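Local coordinates for halogenase PltM (Pseudomonas fluorescens, PDB 6BZN), which binds FAD and halogenates phenolic substrates, accepting more than one halide, at residues G256-I261 with P303-H308; K226-A231 with L249-E254; R286-P291 with F295-K300. One frame throughout, in Å; residues are numbered along the deposited sequence.

Contact 1. Residues G256-I261 with P303-H308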
# COMPACT_ATOMS: atom_id res chain seq x y z
N GLY A 256 -3.03 15.12 -11.53
CA GLY A 256 -3.53 14.20 -10.52
C GLY A 256 -4.18 12.95 -11.02
O GLY A 256 -4.06 12.58 -12.19
N TRP A 257 -4.88 12.29 -10.12
CA TRP A 257 -5.60 11.08 -10.47
C TRP A 257 -6.75 10.80 -9.52
O TRP A 257 -6.82 11.36 -8.42
CB TRP A 257 -4.63 9.90 -10.52
CG TRP A 257 -4.13 9.38 -9.21
CD1 TRP A 257 -3.15 9.93 -8.42
CD2 TRP A 257 -4.52 8.16 -8.58
NE1 TRP A 257 -2.94 9.12 -7.32
CE2 TRP A 257 -3.76 8.03 -7.40
CE3 TRP A 257 -5.46 7.16 -8.88
CZ2 TRP A 257 -3.92 6.94 -6.52
CZ3 TRP A 257 -5.60 6.08 -8.04
CH2 TRP A 257 -4.83 5.98 -6.86
N LEU A 258 -7.66 9.94 -9.98
CA LEU A 258 -8.82 9.53 -9.21
C LEU A 258 -8.97 8.00 -9.28
O LEU A 258 -8.82 7.39 -10.36
CB LEU A 258 -10.08 10.25 -9.71
CG LEU A 258 -11.46 9.85 -9.15
CD1 LEU A 258 -12.45 11.00 -9.18
CD2 LEU A 258 -12.05 8.66 -9.91
N TRP A 259 -9.27 7.39 -8.14
CA TRP A 259 -9.51 5.95 -8.08
C TRP A 259 -10.99 5.62 -8.03
O TRP A 259 -11.76 6.35 -7.41
CB TRP A 259 -8.76 5.32 -6.91
CG TRP A 259 -9.34 5.40 -5.47
CD1 TRP A 259 -10.50 4.84 -5.00
CD2 TRP A 259 -8.70 5.99 -4.34
NE1 TRP A 259 -10.62 5.06 -3.64
CE2 TRP A 259 -9.54 5.77 -3.21
CE3 TRP A 259 -7.50 6.69 -4.16
CZ2 TRP A 259 -9.21 6.22 -1.92
CZ3 TRP A 259 -7.18 7.16 -2.87
CH2 TRP A 259 -8.03 6.92 -1.78
N VAL A 260 -11.35 4.50 -8.67
CA VAL A 260 -12.65 3.87 -8.56
C VAL A 260 -12.37 2.43 -8.13
O VAL A 260 -11.81 1.62 -8.89
CB VAL A 260 -13.42 3.94 -9.89
CG1 VAL A 260 -14.81 3.34 -9.74
CG2 VAL A 260 -13.52 5.38 -10.39
N ILE A 261 -12.74 2.12 -6.88
CA ILE A 261 -12.43 0.87 -6.23
C ILE A 261 -13.74 0.30 -5.70
O ILE A 261 -14.13 0.59 -4.56
CB ILE A 261 -11.38 1.09 -5.12
CG1 ILE A 261 -10.04 1.45 -5.75
CG2 ILE A 261 -11.19 -0.14 -4.24
CD1 ILE A 261 -8.96 1.77 -4.76
N PRO A 303 -15.25 15.33 -18.02
CA PRO A 303 -16.60 14.77 -18.10
C PRO A 303 -16.66 13.25 -18.25
O PRO A 303 -17.64 12.65 -17.81
CB PRO A 303 -17.22 15.42 -19.34
CG PRO A 303 -16.23 16.38 -19.88
CD PRO A 303 -15.01 16.39 -19.02
N ALA A 304 -15.65 12.65 -18.87
CA ALA A 304 -15.57 11.19 -18.95
C ALA A 304 -15.60 10.58 -17.55
O ALA A 304 -16.37 9.66 -17.29
CB ALA A 304 -14.32 10.73 -19.67
N ILE A 305 -14.79 11.10 -16.64
CA ILE A 305 -14.78 10.64 -15.25
C ILE A 305 -16.18 10.84 -14.63
O ILE A 305 -16.69 9.95 -13.92
CB ILE A 305 -13.68 11.37 -14.42
CG1 ILE A 305 -12.28 11.08 -15.01
CG2 ILE A 305 -13.73 10.93 -12.97
CD1 ILE A 305 -11.16 11.87 -14.35
N GLY A 306 -16.80 11.98 -14.93
CA GLY A 306 -18.15 12.30 -14.49
C GLY A 306 -19.22 11.28 -14.86
O GLY A 306 -20.22 11.14 -14.15
N GLU A 307 -19.01 10.54 -15.95
CA GLU A 307 -19.97 9.50 -16.33
C GLU A 307 -20.17 8.40 -15.26
O GLU A 307 -21.19 7.70 -15.27
CB GLU A 307 -19.60 8.88 -17.69
CG GLU A 307 -19.68 9.85 -18.87
CD GLU A 307 -21.06 10.46 -19.10
OE1 GLU A 307 -21.12 11.59 -19.62
OE2 GLU A 307 -22.09 9.85 -18.74
N HIS A 308 -19.22 8.23 -14.35
CA HIS A 308 -19.42 7.29 -13.23
C HIS A 308 -20.45 7.74 -12.22
O HIS A 308 -20.98 6.90 -11.50
CB HIS A 308 -18.14 7.08 -12.44
CG HIS A 308 -17.12 6.25 -13.12
ND1 HIS A 308 -17.23 4.88 -13.24
CD2 HIS A 308 -15.92 6.58 -13.65
CE1 HIS A 308 -16.16 4.41 -13.85
NE2 HIS A 308 -15.35 5.42 -14.10
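Leu258 lies opposite Ile305, and Val260 opposite His308, with CA atoms 8.6 Å and 8.9 Å apart. The pairs join strand 256-262 of the mixed beta sheet to the short helix 303-306 and the residues up to His308, in a helix-on-sheet packing. Leu258 and Val260 are two residues apart, so they project from the same face of the strand. Ile305 and His308 are three apart and reach across to meet them. The contact is small, buried and apolar across the two segments.

Leu258 and Ile305 lie alongside each other, running opposite ways. The nearest approach is Leu258 CD1 to Ile305 CG2, 4.0 Å, and CD2 of the same leucine is almost as near. Ile305 CG2 thus rests against both ends of the leucine fork. Phe295 and Leu298 of helix 291-301 also touch Leu258.

The His308 ring is held at both nitrogens by partners outside these segments: ND1 bonds to Lys226 O and NE2 to His251 NE2. These bonds probably fix the ring's rotation and satisfy its buried polar atoms. Val260 CG2, anti to its own carbonyl carbon, makes a CH-pi contact over one face of this ring, 4.3 Å from the centroid and 16° off the normal.

Contact 2. Residues K226-A231 with L249-E254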
# COMPACT_ATOMS: atom_id res chain seq x y z
N LYS A 226 -21.52 4.08 -11.17
CA LYS A 226 -21.57 3.26 -12.38
C LYS A 226 -20.25 2.58 -12.71
O LYS A 226 -19.20 3.17 -12.53
CB LYS A 226 -21.93 4.09 -13.60
CG LYS A 226 -23.40 4.28 -13.81
CD LYS A 226 -23.67 4.62 -15.28
CE LYS A 226 -25.16 4.65 -15.52
NZ LYS A 226 -25.44 5.27 -16.84
N SER A 227 -20.34 1.37 -13.26
CA SER A 227 -19.18 0.64 -13.72
C SER A 227 -18.55 1.34 -14.93
O SER A 227 -19.25 2.01 -15.71
CB SER A 227 -19.57 -0.79 -14.11
OG SER A 227 -20.27 -0.82 -15.34
N TYR A 228 -17.25 1.16 -15.11
CA TYR A 228 -16.57 1.70 -16.29
C TYR A 228 -17.28 1.24 -17.59
O TYR A 228 -17.48 2.02 -18.51
CB TYR A 228 -15.11 1.28 -16.35
CG TYR A 228 -14.41 1.89 -17.54
CD1 TYR A 228 -14.44 1.25 -18.79
CD2 TYR A 228 -13.79 3.13 -17.45
CE1 TYR A 228 -13.84 1.83 -19.90
CE2 TYR A 228 -13.18 3.71 -18.54
CZ TYR A 228 -13.22 3.06 -19.77
OH TYR A 228 -12.63 3.63 -20.85
N GLU A 229 -17.64 -0.04 -17.64
CA GLU A 229 -18.22 -0.62 -18.86
C GLU A 229 -19.58 0.02 -19.18
O GLU A 229 -19.86 0.27 -20.35
CB GLU A 229 -18.35 -2.13 -18.76
CG GLU A 229 -17.07 -2.90 -19.02
CD GLU A 229 -16.00 -2.71 -17.95
OE1 GLU A 229 -14.81 -2.59 -18.33
OE2 GLU A 229 -16.33 -2.68 -16.74
N ASP A 230 -20.41 0.28 -18.16
CA ASP A 230 -21.71 0.96 -18.35
C ASP A 230 -21.58 2.45 -18.60
O ASP A 230 -22.38 3.01 -19.34
CB ASP A 230 -22.64 0.75 -17.14
CG ASP A 230 -23.14 -0.67 -17.01
OD1 ASP A 230 -23.16 -1.39 -18.03
OD2 ASP A 230 -23.50 -1.09 -15.89
N ALA A 231 -20.60 3.09 -17.97
CA ALA A 231 -20.48 4.55 -18.03
C ALA A 231 -19.72 5.02 -19.26
O ALA A 231 -20.04 6.07 -19.80
CB ALA A 231 -19.80 5.07 -16.77
N LEU A 249 -9.29 0.89 -10.71
CA LEU A 249 -9.29 1.79 -11.85
C LEU A 249 -8.71 3.13 -11.44
O LEU A 249 -9.15 3.72 -10.44
CB LEU A 249 -10.72 1.92 -12.37
CG LEU A 249 -11.08 3.03 -13.35
CD1 LEU A 249 -10.20 2.99 -14.59
CD2 LEU A 249 -12.55 2.89 -13.71
N HIS A 250 -7.73 3.58 -12.21
CA HIS A 250 -7.02 4.83 -12.00
C HIS A 250 -7.32 5.73 -13.19
O HIS A 250 -6.89 5.43 -14.31
CB HIS A 250 -5.51 4.59 -11.97
CG HIS A 250 -5.05 3.59 -10.94
ND1 HIS A 250 -5.30 2.24 -11.05
CD2 HIS A 250 -4.30 3.75 -9.83
CE1 HIS A 250 -4.75 1.61 -10.02
NE2 HIS A 250 -4.15 2.50 -9.26
N HIS A 251 -8.06 6.82 -12.97
CA HIS A 251 -8.25 7.84 -13.99
C HIS A 251 -7.15 8.85 -13.79
O HIS A 251 -7.08 9.48 -12.73
CB HIS A 251 -9.59 8.51 -13.83
CG HIS A 251 -10.74 7.65 -14.23
ND1 HIS A 251 -10.92 7.23 -15.53
CD2 HIS A 251 -11.77 7.15 -13.52
CE1 HIS A 251 -12.01 6.49 -15.60
NE2 HIS A 251 -12.54 6.44 -14.39
N ILE A 252 -6.27 8.99 -14.78
CA ILE A 252 -5.06 9.80 -14.63
C ILE A 252 -5.12 10.99 -15.58
O ILE A 252 -5.73 10.93 -16.66
CB ILE A 252 -3.77 8.96 -14.81
CG1 ILE A 252 -3.74 8.27 -16.19
CG2 ILE A 252 -3.69 7.90 -13.72
CD1 ILE A 252 -2.40 7.67 -16.57
N PHE A 253 -4.52 12.09 -15.15
CA PHE A 253 -4.51 13.32 -15.93
C PHE A 253 -3.34 14.15 -15.42
O PHE A 253 -2.73 13.80 -14.42
CB PHE A 253 -5.85 14.05 -15.80
CG PHE A 253 -6.41 14.03 -14.41
CD1 PHE A 253 -6.03 14.99 -13.49
CD2 PHE A 253 -7.29 13.03 -14.01
CE1 PHE A 253 -6.52 14.97 -12.20
CE2 PHE A 253 -7.77 12.99 -12.71
CZ PHE A 253 -7.38 13.96 -11.81
N GLU A 254 -3.02 15.24 -16.11
CA GLU A 254 -1.75 15.93 -15.86
C GLU A 254 -1.46 16.28 -14.38
O GLU A 254 -0.34 16.11 -13.93
CB GLU A 254 -1.64 17.20 -16.71
CG GLU A 254 -0.23 17.77 -16.68
CD GLU A 254 -0.10 19.12 -17.34
OE1 GLU A 254 0.82 19.86 -16.91
OE2 GLU A 254 -0.89 19.42 -18.27
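Tyr228, Leu249 and His251 make this contact. Tyr228 sits on the first turn of helix 228-231, and the other two are on strand 248-253. All three are buried.

Tyr228 CG stands anti to the backbone N (chi1 -178°), and this carries the ring from the helix to the strand. Its side chain crosses that of Leu249 at about a right angle. One methyl does the touching: Leu249 CD2 is 3.9 Å from Tyr228 CD2 and 4.0 Å from Tyr228 CB, so it fits where the ring joins its stem. The methyl approaches the ring obliquely.

His251 meets the tyrosine further along. Tyr228 CE2 and His251 CE1 are 4.2 Å apart, and each lies at the edge of the other's ring. Leu249 CD2 touches the histidine too, 3.6 Å from His251 NE2, so this one methyl meets both rings. The other methyl of Leu249, CD1, lies 4.0 Å above one face of the His251 ring, offset toward its rim. His251 ND1 bonds to His115 NE2, which probably helps fix the ring's rotation.

The helix start is fixed locally. Ser227 is its N-cap, and its OG accepts from Asp230 N at 3.0 Å.

Strand 248-253 runs between strands 109-114 and 256-262 in the mixed sheet. Leu249 touches Val260 and Ser111 on these neighbours. Helix 228-231 follows strand 215-223 of the same sheet, and helix 303-306 brings Ile305 onto His251.

Contact 3. Residues R286-P291 with F295-K300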
# COMPACT_ATOMS: atom_id res chain seq x y z
N ARG A 286 -3.41 23.31 -6.54
CA ARG A 286 -3.76 23.32 -5.12
C ARG A 286 -5.25 23.58 -4.99
O ARG A 286 -5.73 24.62 -5.43
CB ARG A 286 -2.96 24.38 -4.34
CG ARG A 286 -1.56 23.93 -3.97
CD ARG A 286 -0.82 24.98 -3.14
NE ARG A 286 0.62 24.84 -3.30
CZ ARG A 286 1.41 24.01 -2.61
NH1 ARG A 286 0.93 23.20 -1.66
NH2 ARG A 286 2.72 23.99 -2.87
N PRO A 287 -6.00 22.64 -4.39
CA PRO A 287 -7.42 22.92 -4.22
C PRO A 287 -7.66 24.08 -3.24
O PRO A 287 -6.85 24.30 -2.34
CB PRO A 287 -7.96 21.61 -3.64
CG PRO A 287 -6.80 21.04 -2.91
CD PRO A 287 -5.61 21.37 -3.75
N THR A 288 -8.74 24.81 -3.45
CA THR A 288 -9.09 25.97 -2.62
C THR A 288 -10.46 25.89 -1.95
O THR A 288 -10.71 26.65 -1.01
CB THR A 288 -9.07 27.26 -3.46
OG1 THR A 288 -9.83 27.07 -4.65
CG2 THR A 288 -7.66 27.63 -3.82
N GLU A 289 -11.33 25.00 -2.40
CA GLU A 289 -12.73 25.01 -1.96
C GLU A 289 -13.08 23.71 -1.25
O GLU A 289 -12.25 22.81 -1.13
CB GLU A 289 -13.63 25.24 -3.16
CG GLU A 289 -13.30 26.54 -3.90
CD GLU A 289 -14.31 26.87 -4.96
OE1 GLU A 289 -15.41 27.35 -4.60
OE2 GLU A 289 -14.02 26.64 -6.15
N ALA A 290 -14.32 23.62 -0.76
CA ALA A 290 -14.76 22.45 -0.01
C ALA A 290 -14.64 21.17 -0.86
O ALA A 290 -14.73 21.24 -2.09
CB ALA A 290 -16.18 22.65 0.47
N PRO A 291 -14.45 20.01 -0.20
CA PRO A 291 -14.27 18.77 -0.98
C PRO A 291 -15.33 18.52 -2.06
O PRO A 291 -14.96 18.24 -3.20
CB PRO A 291 -14.27 17.68 0.09
CG PRO A 291 -13.71 18.37 1.29
CD PRO A 291 -14.27 19.77 1.24
N PHE A 295 -14.65 18.25 -6.04
CA PHE A 295 -15.09 17.07 -6.78
C PHE A 295 -15.85 17.48 -8.05
O PHE A 295 -15.53 17.03 -9.15
CB PHE A 295 -15.94 16.15 -5.88
CG PHE A 295 -16.34 14.85 -6.54
CD1 PHE A 295 -15.37 13.96 -7.00
CD2 PHE A 295 -17.69 14.50 -6.67
CE1 PHE A 295 -15.74 12.77 -7.61
CE2 PHE A 295 -18.06 13.31 -7.27
CZ PHE A 295 -17.08 12.43 -7.74
N ARG A 296 -16.82 18.38 -7.89
CA ARG A 296 -17.60 18.86 -9.04
C ARG A 296 -16.73 19.58 -10.07
O ARG A 296 -16.95 19.39 -11.28
CB ARG A 296 -18.76 19.76 -8.60
CG ARG A 296 -19.81 19.07 -7.74
CD ARG A 296 -20.57 17.94 -8.44
NE ARG A 296 -20.92 16.86 -7.51
CZ ARG A 296 -21.51 15.70 -7.85
NH1 ARG A 296 -21.85 15.44 -9.11
NH2 ARG A 296 -21.76 14.80 -6.89
N LYS A 297 -15.77 20.39 -9.63
CA LYS A 297 -14.82 21.03 -10.56
C LYS A 297 -14.02 19.99 -11.36
O LYS A 297 -13.83 20.15 -12.57
CB LYS A 297 -13.87 21.99 -9.84
CG LYS A 297 -14.56 23.28 -9.37
CD LYS A 297 -13.58 24.36 -8.91
CE LYS A 297 -12.78 23.95 -7.69
NZ LYS A 297 -11.91 25.05 -7.17
N LEU A 298 -13.57 18.94 -10.68
CA LEU A 298 -12.85 17.85 -11.34
C LEU A 298 -13.71 17.21 -12.43
O LEU A 298 -13.23 16.99 -13.56
CB LEU A 298 -12.42 16.79 -10.33
CG LEU A 298 -11.51 15.69 -10.86
CD1 LEU A 298 -10.17 16.28 -11.27
CD2 LEU A 298 -11.32 14.60 -9.81
N LEU A 299 -14.97 16.92 -12.11
CA LEU A 299 -15.88 16.26 -13.05
C LEU A 299 -16.22 17.15 -14.26
O LEU A 299 -16.43 16.64 -15.36
CB LEU A 299 -17.15 15.80 -12.34
CG LEU A 299 -17.00 14.80 -11.17
CD1 LEU A 299 -18.37 14.28 -10.76
CD2 LEU A 299 -16.05 13.66 -11.49
N LYS A 300 -16.26 18.46 -14.06
CA LYS A 300 -16.47 19.44 -15.14
C LYS A 300 -15.24 19.47 -16.05
O LYS A 300 -15.36 19.48 -17.27
CB LYS A 300 -16.73 20.81 -14.52
CG LYS A 300 -17.29 21.90 -15.42
CD LYS A 300 -17.40 23.20 -14.62
CE LYS A 300 -18.51 24.12 -15.10
NZ LYS A 300 -18.11 24.87 -16.31
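Phe295, joined to Pro291 through the backbone, has Leu299 CG over the centre of one ring face, 4.1 Å above the plane. Its CE2 lies over one face of the Arg296 guanidinium, toward the rim. Phe309 meets the phenyl ring edge-to-face, and Trp318 at about 50°. Phe295 is buried and also touches Leu258.

Pro291 opens helix 291-301, just after Ala290 at the N-cap position. Phe295 N donates to Pro291 O at 2.9 Å, an early i to i+4 bond of the helix.

On the solvent side, the Lys297 chain reaches across Glu289, nearly perpendicular to it. It bends at chi3 (-64°), which turns the ammonium group back to the loop. NZ donates to the anti lone pair of Glu289 OE2 at 2.8 Å in a salt bridge. Glu294 OE2 forms a second salt bridge with NZ and also accepts from Thr288 N and Glu289 N.

A methionine in place of Lys297 would probably leave the Glu289 and Glu294 carboxylates without the ammonium group they share, and Glu289 freer to swing.

The chemistry is that of a surface charge cluster: one lysine bridges two glutamates, probably offsets part of their charge, and ties the loop to the helix after it.

Contacts 1 and 2 are buried and contact 3 is at the surface. The first two use neighbouring strands of one sheet, 256-262 and 248-253, and their centres are 5 Å apart. Leu258 O and His251 N join the strands, and His308 links the elements of both contacts. Both set a methyl group against a ring, beside an aliphatic pair in contact 1 and a ring-edge approach in contact 2. Contact 3 depends instead on a charge pair and a helix backbone bond. It still reaches the same core: Leu298 packs on Leu258 and on Phe253, and Leu299 packs on Ile305. Helix 291-301 therefore carries charge on its outer side and apolar groups toward the sheet.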